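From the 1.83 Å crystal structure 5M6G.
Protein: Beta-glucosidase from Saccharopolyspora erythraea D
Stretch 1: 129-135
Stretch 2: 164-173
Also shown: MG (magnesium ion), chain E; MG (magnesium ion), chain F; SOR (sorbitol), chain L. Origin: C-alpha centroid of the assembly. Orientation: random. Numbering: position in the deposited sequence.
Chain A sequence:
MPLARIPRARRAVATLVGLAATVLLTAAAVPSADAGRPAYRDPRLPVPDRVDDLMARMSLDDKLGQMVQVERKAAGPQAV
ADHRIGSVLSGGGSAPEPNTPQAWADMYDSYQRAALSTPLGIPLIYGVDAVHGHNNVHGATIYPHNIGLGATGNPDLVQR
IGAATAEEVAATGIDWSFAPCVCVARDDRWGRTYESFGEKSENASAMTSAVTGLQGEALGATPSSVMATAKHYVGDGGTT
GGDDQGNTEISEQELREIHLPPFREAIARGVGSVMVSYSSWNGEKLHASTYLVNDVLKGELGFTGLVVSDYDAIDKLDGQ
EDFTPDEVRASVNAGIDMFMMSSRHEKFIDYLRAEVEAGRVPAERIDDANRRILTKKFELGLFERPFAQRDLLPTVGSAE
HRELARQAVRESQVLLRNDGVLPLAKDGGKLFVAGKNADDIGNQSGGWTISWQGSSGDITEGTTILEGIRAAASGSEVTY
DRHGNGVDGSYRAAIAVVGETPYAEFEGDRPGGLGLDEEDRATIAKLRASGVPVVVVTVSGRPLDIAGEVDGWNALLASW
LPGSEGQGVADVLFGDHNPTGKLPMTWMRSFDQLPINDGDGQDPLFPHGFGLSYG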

ATOM      1  N   ASP A 129      -4.362   6.588   2.326  1.00 11.01           N
ATOM      2  CA  ASP A 129      -3.494   5.536   1.784  1.00 12.79           C
ATOM      3  C   ASP A 129      -2.139   6.154   1.459  1.00 12.75           C
ATOM      4  O   ASP A 129      -1.959   6.772   0.409  1.00 12.58           O
ATOM      5  N   ALA A 130      -1.188   6.022   2.378  1.00 10.93           N
ATOM      6  CA  ALA A 130       0.209   6.327   2.096  1.00 13.34           C
ATOM      7  C   ALA A 130       0.917   4.978   2.051  1.00 11.76           C
ATOM      8  O   ALA A 130       1.545   4.555   3.022  1.00 12.42           O
ATOM      9  N   VAL A 131       0.795   4.293   0.902  1.00 11.03           N
ATOM     10  CA  VAL A 131       1.206   2.892   0.780  1.00 12.12           C
ATOM     11  C   VAL A 131       2.532   2.694   0.037  1.00 15.29           C
ATOM     12  O   VAL A 131       3.062   1.570   0.035  1.00 14.54           O
ATOM     13  N   HIS A 132       3.072   3.728  -0.617  1.00 14.15           N
ATOM     14  CA  HIS A 132       4.452   3.662  -1.103  1.00 14.41           C
ATOM     15  C   HIS A 132       4.949   5.109  -1.154  1.00 17.88           C
ATOM     16  O   HIS A 132       5.247   5.685  -2.200  1.00 12.29           O
ATOM     17  N   GLY A 133       5.064   5.692   0.038  1.00 13.05           N
ATOM     18  CA  GLY A 133       5.166   7.128   0.185  1.00 11.53           C
ATOM     19  C   GLY A 133       3.792   7.734   0.395  1.00 14.29           C
ATOM     20  O   GLY A 133       2.771   7.043   0.438  1.00 11.16           O
ATOM     21  N   HIS A 134       3.771   9.064   0.543  1.00 12.69           N
ATOM     22  CA  HIS A 134       2.524   9.823   0.671  1.00 13.35           C
ATOM     23  C   HIS A 134       1.943  10.035  -0.733  1.00 13.43           C
ATOM     24  O   HIS A 134       1.914  11.138  -1.283  1.00 12.98           O
ATOM     25  N   ASN A 135       1.460   8.929  -1.321  1.00 12.95           N
ATOM     26  CA  ASN A 135       1.300   8.824  -2.770  1.00 14.02           C
ATOM     27  C   ASN A 135       0.143   9.632  -3.353  1.00 15.60           C
ATOM     28  O   ASN A 135       0.096   9.793  -4.575  1.00 15.01           O
ATOM     29  N   ALA A 164      10.516   7.624   6.664  1.00 12.73           N
ATOM     30  CA  ALA A 164      10.499   8.752   5.739  1.00 13.90           C
ATOM     31  C   ALA A 164       9.083   9.047   5.263  1.00 15.52           C
ATOM     32  O   ALA A 164       8.691  10.217   5.152  1.00 15.04           O
ATOM     33  N   THR A 165       8.308   7.998   4.970  1.00 14.27           N
ATOM     34  CA  THR A 165       6.900   8.174   4.627  1.00 13.04           C
ATOM     35  C   THR A 165       6.164   8.904   5.743  1.00 10.51           C
ATOM     36  O   THR A 165       5.409   9.852   5.492  1.00 12.22           O
ATOM     37  N   ALA A 166       6.397   8.489   6.987  1.00 13.34           N
ATOM     38  CA  ALA A 166       5.693   9.098   8.111  1.00 13.08           C
ATOM     39  C   ALA A 166       6.004  10.591   8.208  1.00 13.19           C
ATOM     40  O   ALA A 166       5.113  11.401   8.489  1.00 12.22           O
ATOM     41  N   GLU A 167       7.258  10.974   7.949  1.00 10.95           N
ATOM     42  CA  GLU A 167       7.597  12.393   7.951  1.00 15.43           C
ATOM     43  C   GLU A 167       6.794  13.155   6.912  1.00 14.59           C
ATOM     44  O   GLU A 167       6.281  14.247   7.197  1.00 11.82           O
ATOM     45  N   GLU A 168       6.669  12.600   5.697  1.00 11.56           N
ATOM     46  CA  GLU A 168       5.984  13.340   4.642  1.00 14.06           C
ATOM     47  C   GLU A 168       4.486  13.399   4.896  1.00 13.91           C
ATOM     48  O   GLU A 168       3.832  14.381   4.520  1.00 13.73           O
ATOM     49  N   VAL A 169       3.939  12.373   5.550  1.00 13.32           N
ATOM     50  CA  VAL A 169       2.527  12.381   5.921  1.00 12.14           C
ATOM     51  C   VAL A 169       2.294  13.365   7.061  1.00 11.13           C
ATOM     52  O   VAL A 169       1.362  14.175   7.023  1.00 12.38           O
ATOM     53  N   ALA A 170       3.150  13.324   8.080  1.00 11.12           N
ATOM     54  CA  ALA A 170       2.962  14.199   9.234  1.00 13.33           C
ATOM     55  C   ALA A 170       3.101  15.666   8.848  1.00 14.92           C
ATOM     56  O   ALA A 170       2.501  16.535   9.493  1.00 14.89           O
ATOM     57  N   ALA A 171       3.874  15.951   7.792  1.00 15.59           N
ATOM     58  CA  ALA A 171       3.982  17.308   7.269  1.00 14.13           C
ATOM     59  C   ALA A 171       2.629  17.844   6.827  1.00 14.78           C
ATOM     60  O   ALA A 171       2.391  19.055   6.891  1.00 16.20           O
ATOM     61  N   THR A 172       1.736  16.968   6.381  1.00 14.14           N
ATOM     62  CA  THR A 172       0.399  17.371   5.981  1.00 12.94           C
ATOM     63  C   THR A 172      -0.601  17.260   7.122  1.00 14.05           C
ATOM     64  O   THR A 172      -1.791  17.516   6.912  1.00 18.58           O
ATOM     65  N   GLY A 173      -0.156  16.879   8.320  1.00 16.49           N
ATOM     66  CA  GLY A 173      -1.030  16.744   9.466  1.00 14.94           C
ATOM     67  C   GLY A 173      -1.659  15.372   9.613  1.00 15.56           C
ATOM     68  O   GLY A 173      -1.940  14.947  10.737  1.00 13.71           O
TER

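The irregular segment 129-135 packs against the helix of 164-173 largely through His134, which contributes the largest covered area of any residue in the contact. Its CA-to-CB bond points toward the helix, and the t rotamer (chi1 -161°) lays the imidazole along it. Apolar contacts cover one ring face: Val169, also t, places CG2 3.7 Å from the centroid of the His134 ring in a CH-pi contact, although its own CA-to-CB bond runs sideways. The same methyl meets Ala130, with CG2 of Val169 3.6 Å from CB of Ala130. Thr165 (m) points toward the loop, its OG1 3.6 Å from CA of Gly133; the positive phi of Gly133 suits glycine, since a CB would jam against the preceding carbonyl.

Polar contacts lie at the ring edge. NE2 of His134 donates to OG1 of Thr172 (3.1 Å), and this p-rotamer hydroxyl in turn donates to O of Val169 (2.7 Å), linking the imidazole to the helix backbone. Water 1 bridges the stretches, accepting from N of His134 (2.8 Å) and donating to OE1 of Glu168 (2.7 Å).

Bound groups sit outside the contact: Asp129 OD1 accepts from sorbitol O2 (2.7 Å), while OE1 of Glu167 and O of Gly173 each ligate a magnesium ion.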

ATOM      1  CB  ASP A 129      -4.096   4.890   0.542  1.00 12.54           C
ATOM      2  CG  ASP A 129      -5.389   4.157   0.833  1.00 17.56           C
ATOM      3  OD1 ASP A 129      -5.331   3.023   1.367  1.00 17.21           O
ATOM      4  OD2 ASP A 129      -6.459   4.717   0.518  1.00 17.41           O
ATOM      5  CB  ALA A 130       0.819   7.276   3.142  1.00 10.35           C
ATOM      6  CB  VAL A 131       0.101   2.052   0.103  1.00 13.81           C
ATOM      7  CG1 VAL A 131      -1.149   2.065   0.950  1.00 13.30           C
ATOM      8  CG2 VAL A 131      -0.200   2.590  -1.293  1.00 14.89           C
ATOM      9  CB  HIS A 132       4.615   2.917  -2.435  1.00 12.25           C
ATOM     10  CG  HIS A 132       3.850   3.491  -3.597  1.00 14.88           C
ATOM     11  ND1 HIS A 132       4.345   3.466  -4.888  1.00 12.83           N
ATOM     12  CD2 HIS A 132       2.621   4.051  -3.680  1.00 13.24           C
ATOM     13  CE1 HIS A 132       3.453   3.985  -5.712  1.00  9.28           C
ATOM     14  NE2 HIS A 132       2.402   4.360  -5.001  1.00 12.58           N
ATOM     15  CB  HIS A 134       2.796  11.132   1.407  1.00 13.46           C
ATOM     16  CG  HIS A 134       1.578  11.781   1.982  1.00 10.30           C
ATOM     17  ND1 HIS A 134       0.307  11.305   1.758  1.00 13.04           N
ATOM     18  CD2 HIS A 134       1.438  12.882   2.759  1.00 11.12           C
ATOM     19  CE1 HIS A 134      -0.566  12.074   2.389  1.00 11.62           C
ATOM     20  NE2 HIS A 134       0.097  13.040   3.003  1.00 12.39           N
ATOM     21  CB  ASN A 135       1.142   7.356  -3.176  1.00 10.94           C
ATOM     22  CG  ASN A 135       0.194   6.588  -2.257  1.00 12.42           C
ATOM     23  OD1 ASN A 135       0.635   5.903  -1.339  1.00 12.73           O
ATOM     24  ND2 ASN A 135      -1.108   6.701  -2.505  1.00 11.83           N
ATOM     25  CB  ALA A 164      11.427   8.485   4.552  1.00 15.15           C
ATOM     26  CB  THR A 165       6.256   6.810   4.356  1.00 14.29           C
ATOM     27  OG1 THR A 165       6.873   6.220   3.203  1.00 13.86           O
ATOM     28  CG2 THR A 165       4.772   6.958   4.099  1.00 11.42           C
ATOM     29  CB  ALA A 166       6.058   8.376   9.408  1.00 12.17           C
ATOM     30  CB  GLU A 167       9.087  12.589   7.701  1.00 22.93           C
ATOM     31  CG  GLU A 167       9.943  12.452   8.929  1.00 23.76           C
ATOM     32  CD  GLU A 167      11.379  12.803   8.632  1.00 31.07           C
ATOM     33  OE1 GLU A 167      11.869  12.401   7.553  1.00 28.04           O
ATOM     34  OE2 GLU A 167      12.004  13.497   9.454  1.00 34.47           O
ATOM     35  CB  GLU A 168       6.308  12.727   3.272  1.00 11.60           C
ATOM     36  CG  GLU A 168       7.802  12.746   3.010  1.00 12.82           C
ATOM     37  CD  GLU A 168       8.172  12.606   1.542  1.00 18.06           C
ATOM     38  OE1 GLU A 168       7.273  12.622   0.676  1.00 14.63           O
ATOM     39  OE2 GLU A 168       9.375  12.492   1.266  1.00 14.62           O
ATOM     40  CB  VAL A 169       2.063  10.953   6.279  1.00 12.04           C
ATOM     41  CG1 VAL A 169       0.661  10.968   6.920  1.00  9.48           C
ATOM     42  CG2 VAL A 169       2.085  10.077   5.037  1.00 12.47           C
ATOM     43  CB  ALA A 170       3.954  13.836  10.339  1.00 13.03           C
ATOM     44  CB  ALA A 171       4.962  17.342   6.094  1.00 13.70           C
ATOM     45  CB  THR A 172      -0.085  16.531   4.785  1.00 16.05           C
ATOM     46  OG1 THR A 172      -0.279  15.166   5.179  1.00 14.84           O
ATOM     47  CG2 THR A 172       0.927  16.573   3.635  1.00 14.36           C
TER
HETATM   48 MG    MG E 704      13.629  12.266   6.734  1.00 27.47          MG
HETATM   49 MG    MG F 705      -1.068  14.725  12.576  1.00 21.23          MG
HETATM   50  C1  SOR L 711      -7.599  -0.575   1.097  1.00 25.88           C
HETATM   51  C2  SOR L 711      -7.606   0.942   1.036  1.00 38.96           C
HETATM   52  C3  SOR L 711      -8.977   1.411   0.556  1.00 43.25           C
HETATM   53  C4  SOR L 711      -8.941   2.877   0.136  1.00 31.59           C
HETATM   54  C5  SOR L 711     -10.060   3.247  -0.842  1.00 40.79           C
HETATM   55  C6  SOR L 711      -9.720   4.598  -1.463  1.00 25.74           C
HETATM   56  O1  SOR L 711      -6.286  -1.069   0.999  1.00 22.27           O
HETATM   57  O2  SOR L 711      -7.328   1.474   2.320  1.00 26.60           O
HETATM   58  O3  SOR L 711      -9.894   1.239   1.606  1.00 35.74           O
HETATM   59  O4  SOR L 711      -9.020   3.704   1.280  1.00 40.21           O
HETATM   60  O5  SOR L 711     -10.230   2.265  -1.857  1.00 37.75           O
HETATM   61  O6  SOR L 711     -10.477   4.808  -2.637  1.00 35.41           O
HETATM   62  O   HOH W   1       6.352  10.110   0.428  1.00 12.39           O
HETATM   63  O   HOH W   2      14.721  12.227   8.758  1.00 30.47           O
HETATM   64  O   HOH W   3      14.174  14.099   6.433  1.00 25.61           O
HETATM   65  O   HOH W   4      15.397  11.344   6.011  1.00 30.58           O
HETATM   66  O   HOH W   5      13.350  10.088   7.125  1.00 33.26           O
HETATM   67  O   HOH W   6      -2.302  16.083  13.763  1.00 20.70           O